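Local coordinates for endoglucanase family 5 (PDB 6PZ7), which hydrolyses plant cell-wall polysaccharides as a broad-specificity endoglucanase of subfamily GH5_4, probably by cutting beta-linked glucan backbones internally, at residues S279-L284 with W324-L329; A174-R179 with I209-K214. All coordinates share one frame; numbering follows the deposited sequence. Where two conformers were deposited one is given.

Both interactions lie in the outer layer of one TIM barrel, eight parallel strands closed in sequence order, on opposite sides of the chain's centre. Their centres are 38 Å apart and their nearest atoms about 26 Å, so they do not touch. They follow in series: interaction 2 (174-179 with 209-214) is complete before interaction 1 (279-284 with 324-329) begins. Interaction 2 ties the end of helix 161-180 to the loop leading into strand 216-221. Interaction 1 joins the starts of helices 278-294 and 327-334. By connectivity, interaction 1 therefore belongs to the end of the barrel where strands finish, the active-site end in this fold, and interaction 2 to the end where they start.

Interaction 1 of 2, residues S279-L284 with W324-L329; sequences SSRASL and WVFPKL
K328 NZ donates a weak hydrogen bond to S279 OG, 3.4 Å away, at the end of an extended chain that passes A282 CB. Further in, R281 NH1 is set over the centre of the F326 ring, 3.5 Å above its plane. The ring carbons are nearly equidistant from it: R281 NH1 is 3.6 Å from F326 CE2 and 3.9 Å from F326 CG. With R281 CZ 4.7 Å from the ring centroid and 13° off the ring normal, the pair is a cation-pi contact over the face. The guanidinium is steeply turned, its plane 74° from that of the ring, and it therefore approaches with an edge rather than lying flat. V325 CG1 occupies the other face of F326, offset toward the rim.

The bend in the R281 chain at chi3 (72°) turns NE back, and L329 covers one face of the resulting guanidinium: L329 CD2 lies over its centre, 3.7 Å from R281 CZ. NH2 is held by the carbonyl oxygen of S272, so a polar bond helps fix the plane that L329 covers. The other methyl, L329 CD1, packs against the helix backbone, 3.6 Å from R281 O. Beside it the backbones come close, with the CA atoms of A282 and L329 4.4 Å apart.

F326 is the N-cap residue of helix 327-334, and E278 OE2 accepts a hydrogen bond from L329 N. The contact thus joins the starts of two neighbouring helices. Helix 278-294 connects barrel strands 265-270 and 298-303; the C-terminal helix 327-334 follows the small antiparallel pair 317-318 and 323-324.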
ATOM      1  N   SER A 279      13.592 -13.594 -15.883  1.00 11.28           N
ATOM      2  CA  SER A 279      13.501 -14.937 -15.322  0.52 10.88           C
ATOM      3  C   SER A 279      13.732 -14.926 -13.816  1.00 11.09           C
ATOM      4  O   SER A 279      13.017 -15.590 -13.060  1.00 11.13           O
ATOM      5  CB  SER A 279      14.531 -15.833 -16.002  0.52 12.85           C
ATOM      6  OG  SER A 279      14.313 -15.857 -17.390  0.52 12.72           O
ATOM      7  N   SER A 280      14.768 -14.225 -13.373  1.00 10.34           N
ATOM      8  CA  SER A 280      15.015 -14.123 -11.933  1.00 11.41           C
ATOM      9  C   SER A 280      13.879 -13.408 -11.224  1.00  9.52           C
ATOM     10  O   SER A 280      13.497 -13.780 -10.108  1.00  9.38           O
ATOM     11  CB  SER A 280      16.327 -13.369 -11.673  1.00  9.59           C
ATOM     12  OG  SER A 280      17.469 -14.194 -11.907  1.00 12.67           O
ATOM     13  N   ARG A 281      13.400 -12.324 -11.817  1.00  8.42           N
ATOM     14  CA  ARG A 281      12.299 -11.592 -11.205  1.00  8.56           C
ATOM     15  C   ARG A 281      11.061 -12.462 -11.073  1.00  7.69           C
ATOM     16  O   ARG A 281      10.359 -12.398 -10.058  1.00  7.83           O
ATOM     17  CB  ARG A 281      11.971 -10.347 -12.040  1.00  8.92           C
ATOM     18  CG  ARG A 281      13.092  -9.307 -12.105  1.00  8.71           C
ATOM     19  CD  ARG A 281      12.797  -8.200 -13.097  1.00  9.35           C
ATOM     20  NE  ARG A 281      11.740  -7.309 -12.611  1.00  8.48           N
ATOM     21  CZ  ARG A 281      11.066  -6.463 -13.378  1.00  8.28           C
ATOM     22  NH1 ARG A 281      11.244  -6.456 -14.696  1.00  8.94           N
ATOM     23  NH2 ARG A 281      10.186  -5.630 -12.826  1.00  8.35           N
ATOM     24  N   ALA A 282      10.779 -13.291 -12.087  1.00  8.85           N
ATOM     25  CA  ALA A 282       9.651 -14.220 -12.041  1.00  9.02           C
ATOM     26  C   ALA A 282       9.869 -15.318 -11.016  1.00  9.28           C
ATOM     27  O   ALA A 282       8.936 -15.699 -10.316  1.00  9.62           O
ATOM     28  CB  ALA A 282       9.398 -14.799 -13.437  1.00  9.74           C
ATOM     29  N   SER A 283      11.084 -15.840 -10.915  1.00  9.60           N
ATOM     30  CA  SER A 283      11.362 -16.843  -9.880  1.00 10.33           C
ATOM     31  C   SER A 283      11.119 -16.281  -8.485  1.00  8.64           C
ATOM     32  O   SER A 283      10.480 -16.911  -7.640  1.00  9.57           O
ATOM     33  CB  SER A 283      12.802 -17.324  -9.995  1.00 10.34           C
ATOM     34  OG  SER A 283      13.045 -18.084 -11.178  1.00 13.65           O
ATOM     35  N   LEU A 284      11.542 -15.044  -8.258  1.00  8.21           N
ATOM     36  CA  LEU A 284      11.312 -14.382  -6.978  1.00  7.84           C
ATOM     37  C   LEU A 284       9.827 -14.211  -6.736  1.00  7.94           C
ATOM     38  O   LEU A 284       9.311 -14.536  -5.662  1.00  7.94           O
ATOM     39  CB  LEU A 284      12.038 -13.031  -6.923  1.00  8.86           C
ATOM     40  CG  LEU A 284      11.629 -12.113  -5.763  1.00  7.50           C
ATOM     41  CD1 LEU A 284      11.899 -12.756  -4.404  1.00  8.90           C
ATOM     42  CD2 LEU A 284      12.396 -10.796  -5.883  1.00  9.36           C
ATOM     43  N   TRP A 324       1.331  -5.925 -21.478  1.00  9.84           N
ATOM     44  CA  TRP A 324       2.205  -6.424 -20.415  1.00  9.75           C
ATOM     45  C   TRP A 324       3.619  -6.568 -20.964  1.00  9.44           C
ATOM     46  O   TRP A 324       3.852  -7.296 -21.922  1.00 12.66           O
ATOM     47  CB  TRP A 324       1.709  -7.770 -19.886  1.00 11.35           C
ATOM     48  CG  TRP A 324       0.386  -7.666 -19.171  1.00 10.03           C
ATOM     49  CD1 TRP A 324      -0.814  -8.122 -19.632  1.00 10.24           C
ATOM     50  CD2 TRP A 324       0.139  -7.070 -17.905  1.00  9.69           C
ATOM     51  NE1 TRP A 324      -1.799  -7.849 -18.711  1.00 11.32           N
ATOM     52  CE2 TRP A 324      -1.239  -7.202 -17.640  1.00 10.35           C
ATOM     53  CE3 TRP A 324       0.949  -6.439 -16.956  1.00 10.70           C
ATOM     54  CZ2 TRP A 324      -1.820  -6.713 -16.467  1.00 10.03           C
ATOM     55  CZ3 TRP A 324       0.375  -5.977 -15.794  1.00  9.85           C
ATOM     56  CH2 TRP A 324      -1.009  -6.108 -15.558  1.00 10.84           C
ATOM     57  N   VAL A 325       4.570  -5.881 -20.343  1.00 10.22           N
ATOM     58  CA  VAL A 325       5.955  -5.809 -20.817  1.00 11.03           C
ATOM     59  C   VAL A 325       6.714  -7.078 -20.465  1.00  9.68           C
ATOM     60  O   VAL A 325       7.614  -7.472 -21.203  1.00 10.86           O
ATOM     61  CB  VAL A 325       6.647  -4.560 -20.211  1.00 12.22           C
ATOM     62  CG1 VAL A 325       8.128  -4.528 -20.635  1.00 13.70           C
ATOM     63  CG2 VAL A 325       5.926  -3.258 -20.620  1.00 16.25           C
ATOM     64  N   PHE A 326       6.398  -7.676 -19.317  1.00  9.77           N
ATOM     65  CA  PHE A 326       7.122  -8.814 -18.748  1.00 10.04           C
ATOM     66  C   PHE A 326       6.099  -9.928 -18.545  1.00  9.77           C
ATOM     67  O   PHE A 326       5.582 -10.114 -17.437  1.00 10.68           O
ATOM     68  CB  PHE A 326       7.840  -8.433 -17.451  1.00  9.35           C
ATOM     69  CG  PHE A 326       8.813  -7.303 -17.624  1.00  8.77           C
ATOM     70  CD1 PHE A 326      10.017  -7.488 -18.278  1.00 10.89           C
ATOM     71  CD2 PHE A 326       8.482  -6.056 -17.181  1.00 10.36           C
ATOM     72  CE1 PHE A 326      10.874  -6.383 -18.463  1.00 11.48           C
ATOM     73  CE2 PHE A 326       9.355  -4.999 -17.356  1.00 12.92           C
ATOM     74  CZ  PHE A 326      10.512  -5.164 -17.968  1.00 12.90           C
ATOM     75  N   PRO A 327       5.729 -10.642 -19.604  1.00 10.67           N
ATOM     76  CA  PRO A 327       4.581 -11.565 -19.516  1.00 11.45           C
ATOM     77  C   PRO A 327       4.830 -12.746 -18.616  1.00 11.63           C
ATOM     78  O   PRO A 327       3.882 -13.233 -17.981  1.00 13.87           O
ATOM     79  CB  PRO A 327       4.348 -11.978 -20.986  1.00 13.74           C
ATOM     80  CG  PRO A 327       5.682 -11.746 -21.658  1.00 13.37           C
ATOM     81  CD  PRO A 327       6.245 -10.531 -20.980  1.00 10.49           C
ATOM     82  N   LYS A 328       6.050 -13.241 -18.522  1.00 11.01           N
ATOM     83  CA  LYS A 328       6.315 -14.363 -17.620  1.00 11.96           C
ATOM     84  C   LYS A 328       6.181 -13.919 -16.170  1.00 10.62           C
ATOM     85  O   LYS A 328       5.578 -14.613 -15.340  1.00 10.52           O
ATOM     86  CB  LYS A 328       7.710 -14.876 -17.894  1.00 12.57           C
ATOM     87  CG  LYS A 328       8.227 -15.976 -17.000  1.00 23.31           C
ATOM     88  CD  LYS A 328       9.697 -16.246 -17.316  1.00 33.97           C
ATOM     89  CE  LYS A 328      10.267 -17.337 -16.444  1.00 24.87           C
ATOM     90  NZ  LYS A 328      11.561 -17.889 -17.045  1.00 39.94           N
ATOM     91  N   LEU A 329       6.668 -12.722 -15.870  1.00  9.87           N
ATOM     92  CA  LEU A 329       6.595 -12.161 -14.532  1.00  8.91           C
ATOM     93  C   LEU A 329       5.154 -11.927 -14.123  1.00  8.41           C
ATOM     94  O   LEU A 329       4.754 -12.280 -13.016  1.00  8.99           O
ATOM     95  CB  LEU A 329       7.434 -10.879 -14.500  1.00  9.17           C
ATOM     96  CG  LEU A 329       7.389 -10.043 -13.254  1.00  7.97           C
ATOM     97  CD1 LEU A 329       7.746 -10.821 -11.977  1.00  9.35           C
ATOM     98  CD2 LEU A 329       8.270  -8.849 -13.390  1.00  8.57           C
TER

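Interaction 2 of 2, residues A174-R179 with I209-K214; sequences AVNTIR and IPNNDK
R179 and D213 meet tip to tip in a salt bridge on the outside of a TIM barrel, where helix 161-180, the crossover from strand 139-142 to strand 190-193, faces the loop entering strand 216-221. From CB the arginine chain first stays close to its own helix, with R179 CG 3.2 Å from V175 O. A bend at chi2 (-108°) then places CD near D213 OD2. NE gives the straightest bond to the carboxylate, 2.9 Å to D213 OD2 with an N-H...O angle of 160°, and D213 OD2 receives it on its syn lone pair. NH2 reaches the same D213 OD2 at 3.2 Å and adds a weak bond to D213 OD1. The grip is therefore side-on, with two nitrogens converging on one oxygen. D213 OD2 lies in the guanidinium plane, yet the carboxylate is turned 41° against that plane. NH1 bonds instead to the carbonyl oxygens of R188 and N185, and D213 OD1 takes the backbone N-H of R215. Each charged group is thus also held by backbone, which should help fix its orientation.

One turn earlier on the helix, V175 packs against the loop: CG2 is 3.8 Å from P210 CG, the two side chains crossing at about a right angle, while CG1 faces D213 OD2. The loop itself is folded by backbone bonds from N212 N to I209 O and from D213 N to P210 O.

Nearer the solvent two exposed asparagines pair. N211 ND2 donates to N176 OD1 at 2.8 Å, and a water closes the pair into a ring, accepting from N176 ND2 at 3.0 Å and donating to N211 OD1 at 2.6 Å.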
ATOM      1  N   ALA A 174      -7.110   8.221  12.795  1.00  7.89           N
ATOM      2  CA  ALA A 174      -7.706   7.947  11.478  1.00  7.54           C
ATOM      3  C   ALA A 174      -8.835   6.921  11.556  1.00  7.92           C
ATOM      4  O   ALA A 174      -9.896   7.115  10.966  1.00  7.80           O
ATOM      5  CB  ALA A 174      -6.617   7.524  10.519  1.00  7.83           C
ATOM      6  N   VAL A 175      -8.636   5.821  12.279  1.00  7.35           N
ATOM      7  CA  VAL A 175      -9.690   4.814  12.416  1.00  8.80           C
ATOM      8  C   VAL A 175     -10.923   5.415  13.073  1.00  7.98           C
ATOM      9  O   VAL A 175     -12.056   5.211  12.616  1.00  8.90           O
ATOM     10  CB  VAL A 175      -9.191   3.572  13.184  1.00  8.15           C
ATOM     11  CG1 VAL A 175     -10.352   2.701  13.608  1.00  9.45           C
ATOM     12  CG2 VAL A 175      -8.195   2.775  12.322  1.00  8.71           C
ATOM     13  N   ASN A 176     -10.741   6.154  14.179  1.00  8.93           N
ATOM     14  CA  ASN A 176     -11.900   6.729  14.853  1.00  9.76           C
ATOM     15  C   ASN A 176     -12.636   7.716  13.941  1.00  9.12           C
ATOM     16  O   ASN A 176     -13.870   7.773  13.921  1.00  9.50           O
ATOM     17  CB  ASN A 176     -11.480   7.433  16.142  1.00 10.58           C
ATOM     18  CG  ASN A 176     -11.222   6.471  17.300  1.00 10.98           C
ATOM     19  OD1 ASN A 176     -11.675   5.346  17.297  1.00 13.28           O
ATOM     20  ND2 ASN A 176     -10.499   6.952  18.300  1.00 13.71           N
ATOM     21  N   THR A 177     -11.886   8.531  13.207  1.00  8.53           N
ATOM     22  CA  THR A 177     -12.496   9.503  12.296  1.00  9.29           C
ATOM     23  C   THR A 177     -13.287   8.799  11.201  1.00  8.80           C
ATOM     24  O   THR A 177     -14.421   9.176  10.897  1.00  9.70           O
ATOM     25  CB  THR A 177     -11.424  10.389  11.685  1.00 10.02           C
ATOM     26  OG1 THR A 177     -10.745  11.123  12.711  1.00 11.20           O
ATOM     27  CG2 THR A 177     -11.966  11.369  10.678  1.00 11.62           C
ATOM     28  N   ILE A 178     -12.706   7.765  10.597  1.00  8.21           N
ATOM     29  CA  ILE A 178     -13.420   6.983   9.593  1.00  8.78           C
ATOM     30  C   ILE A 178     -14.712   6.450  10.181  1.00  8.56           C
ATOM     31  O   ILE A 178     -15.805   6.583   9.592  1.00  9.49           O
ATOM     32  CB  ILE A 178     -12.509   5.853   9.072  1.00  8.36           C
ATOM     33  CG1 ILE A 178     -11.382   6.425   8.199  1.00  7.85           C
ATOM     34  CG2 ILE A 178     -13.344   4.813   8.330  1.00  8.60           C
ATOM     35  CD1 ILE A 178     -10.191   5.525   8.046  1.00  8.40           C
ATOM     36  N   ARG A 179     -14.615   5.746  11.298  1.00  9.53           N
ATOM     37  CA  ARG A 179     -15.799   5.078  11.842  1.00 10.31           C
ATOM     38  C   ARG A 179     -16.883   6.078  12.243  1.00 11.34           C
ATOM     39  O   ARG A 179     -18.075   5.775  12.109  1.00 12.53           O
ATOM     40  CB  ARG A 179     -15.399   4.203  13.021  1.00 12.75           C
ATOM     41  CG  ARG A 179     -14.429   3.060  12.663  1.00 13.43           C
ATOM     42  CD  ARG A 179     -15.081   1.708  12.705  1.00 10.62           C
ATOM     43  NE  ARG A 179     -14.151   0.631  12.436  1.00 11.50           N
ATOM     44  CZ  ARG A 179     -13.944   0.067  11.240  1.00  9.06           C
ATOM     45  NH1 ARG A 179     -14.607   0.493  10.171  1.00 10.00           N
ATOM     46  NH2 ARG A 179     -13.057  -0.901  11.096  1.00 10.16           N
ATOM     47  N   ILE A 209      -2.958  -2.087  17.437  1.00  9.43           N
ATOM     48  CA  ILE A 209      -4.152  -2.022  16.591  1.00 10.35           C
ATOM     49  C   ILE A 209      -5.169  -1.061  17.206  1.00  9.78           C
ATOM     50  O   ILE A 209      -5.609  -1.296  18.343  1.00 11.20           O
ATOM     51  CB  ILE A 209      -4.777  -3.423  16.446  1.00 11.45           C
ATOM     52  CG1 ILE A 209      -3.795  -4.408  15.833  1.00 10.99           C
ATOM     53  CG2 ILE A 209      -6.093  -3.347  15.646  1.00 12.24           C
ATOM     54  CD1 ILE A 209      -3.464  -4.160  14.356  1.00 15.99           C
ATOM     55  N   PRO A 210      -5.585   0.002  16.520  1.00  9.45           N
ATOM     56  CA  PRO A 210      -6.549   0.953  17.101  1.00 11.09           C
ATOM     57  C   PRO A 210      -7.778   0.270  17.667  1.00 11.24           C
ATOM     58  O   PRO A 210      -8.472  -0.488  16.958  1.00 11.23           O
ATOM     59  CB  PRO A 210      -6.916   1.858  15.909  1.00 12.07           C
ATOM     60  CG  PRO A 210      -5.686   1.860  15.053  1.00 10.61           C
ATOM     61  CD  PRO A 210      -5.149   0.424  15.168  1.00  9.83           C
ATOM     62  N   ASN A 211      -8.050   0.506  18.957  1.00 11.50           N
ATOM     63  CA  ASN A 211      -9.236  -0.015  19.640  1.00 11.90           C
ATOM     64  C   ASN A 211      -9.329  -1.534  19.623  1.00 12.22           C
ATOM     65  O   ASN A 211     -10.392  -2.099  19.884  1.00 12.69           O
ATOM     66  CB  ASN A 211     -10.530   0.577  19.062  1.00 12.30           C
ATOM     67  CG  ASN A 211     -10.555   2.070  19.113  1.00 12.12           C
ATOM     68  OD1 ASN A 211     -10.250   2.671  20.150  1.00 14.92           O
ATOM     69  ND2 ASN A 211     -10.916   2.716  18.007  1.00 12.20           N
ATOM     70  N   ASN A 212      -8.235  -2.235  19.291  1.00 11.98           N
ATOM     71  CA  ASN A 212      -8.304  -3.684  19.057  1.00 12.41           C
ATOM     72  C   ASN A 212      -9.464  -4.008  18.104  1.00 12.16           C
ATOM     73  O   ASN A 212     -10.149  -5.009  18.254  1.00 13.49           O
ATOM     74  CB  ASN A 212      -8.415  -4.468  20.381  1.00 14.17           C
ATOM     75  CG  ASN A 212      -7.916  -5.896  20.256  1.00 16.18           C
ATOM     76  OD1 ASN A 212      -7.419  -6.314  19.216  1.00 16.17           O
ATOM     77  ND2 ASN A 212      -8.020  -6.662  21.347  1.00 20.11           N
ATOM     78  N   ASP A 213      -9.620  -3.169  17.076  1.00 12.44           N
ATOM     79  CA  ASP A 213     -10.709  -3.295  16.100  1.00 11.49           C
ATOM     80  C   ASP A 213     -10.502  -4.545  15.256  1.00 11.51           C
ATOM     81  O   ASP A 213      -9.467  -4.721  14.610  1.00 11.90           O
ATOM     82  CB  ASP A 213     -10.662  -2.018  15.272  1.00 11.70           C
ATOM     83  CG  ASP A 213     -11.805  -1.850  14.276  1.00 12.19           C
ATOM     84  OD1 ASP A 213     -12.195  -2.823  13.603  1.00 13.47           O
ATOM     85  OD2 ASP A 213     -12.298  -0.714  14.185  1.00 15.57           O
ATOM     86  N   LYS A 214     -11.530  -5.412  15.235  1.00 12.29           N
ATOM     87  CA  LYS A 214     -11.431  -6.689  14.538  1.00 13.12           C
ATOM     88  C   LYS A 214     -11.409  -6.554  13.020  1.00 10.78           C
ATOM     89  O   LYS A 214     -11.139  -7.541  12.330  1.00 13.31           O
ATOM     90  CB  LYS A 214     -12.574  -7.632  14.941  1.00 14.44           C
ATOM     91  CG  LYS A 214     -13.946  -7.183  14.447  1.00 15.84           C
ATOM     92  CD  LYS A 214     -15.064  -8.143  14.899  1.00 20.35           C
ATOM     93  CE  LYS A 214     -16.421  -7.662  14.427  1.00 20.03           C
ATOM     94  NZ  LYS A 214     -17.542  -8.515  14.962  1.00 24.17           N
TER
HETATM   95  O   HOH W   1     -10.571   5.233  20.698  1.00 16.10           O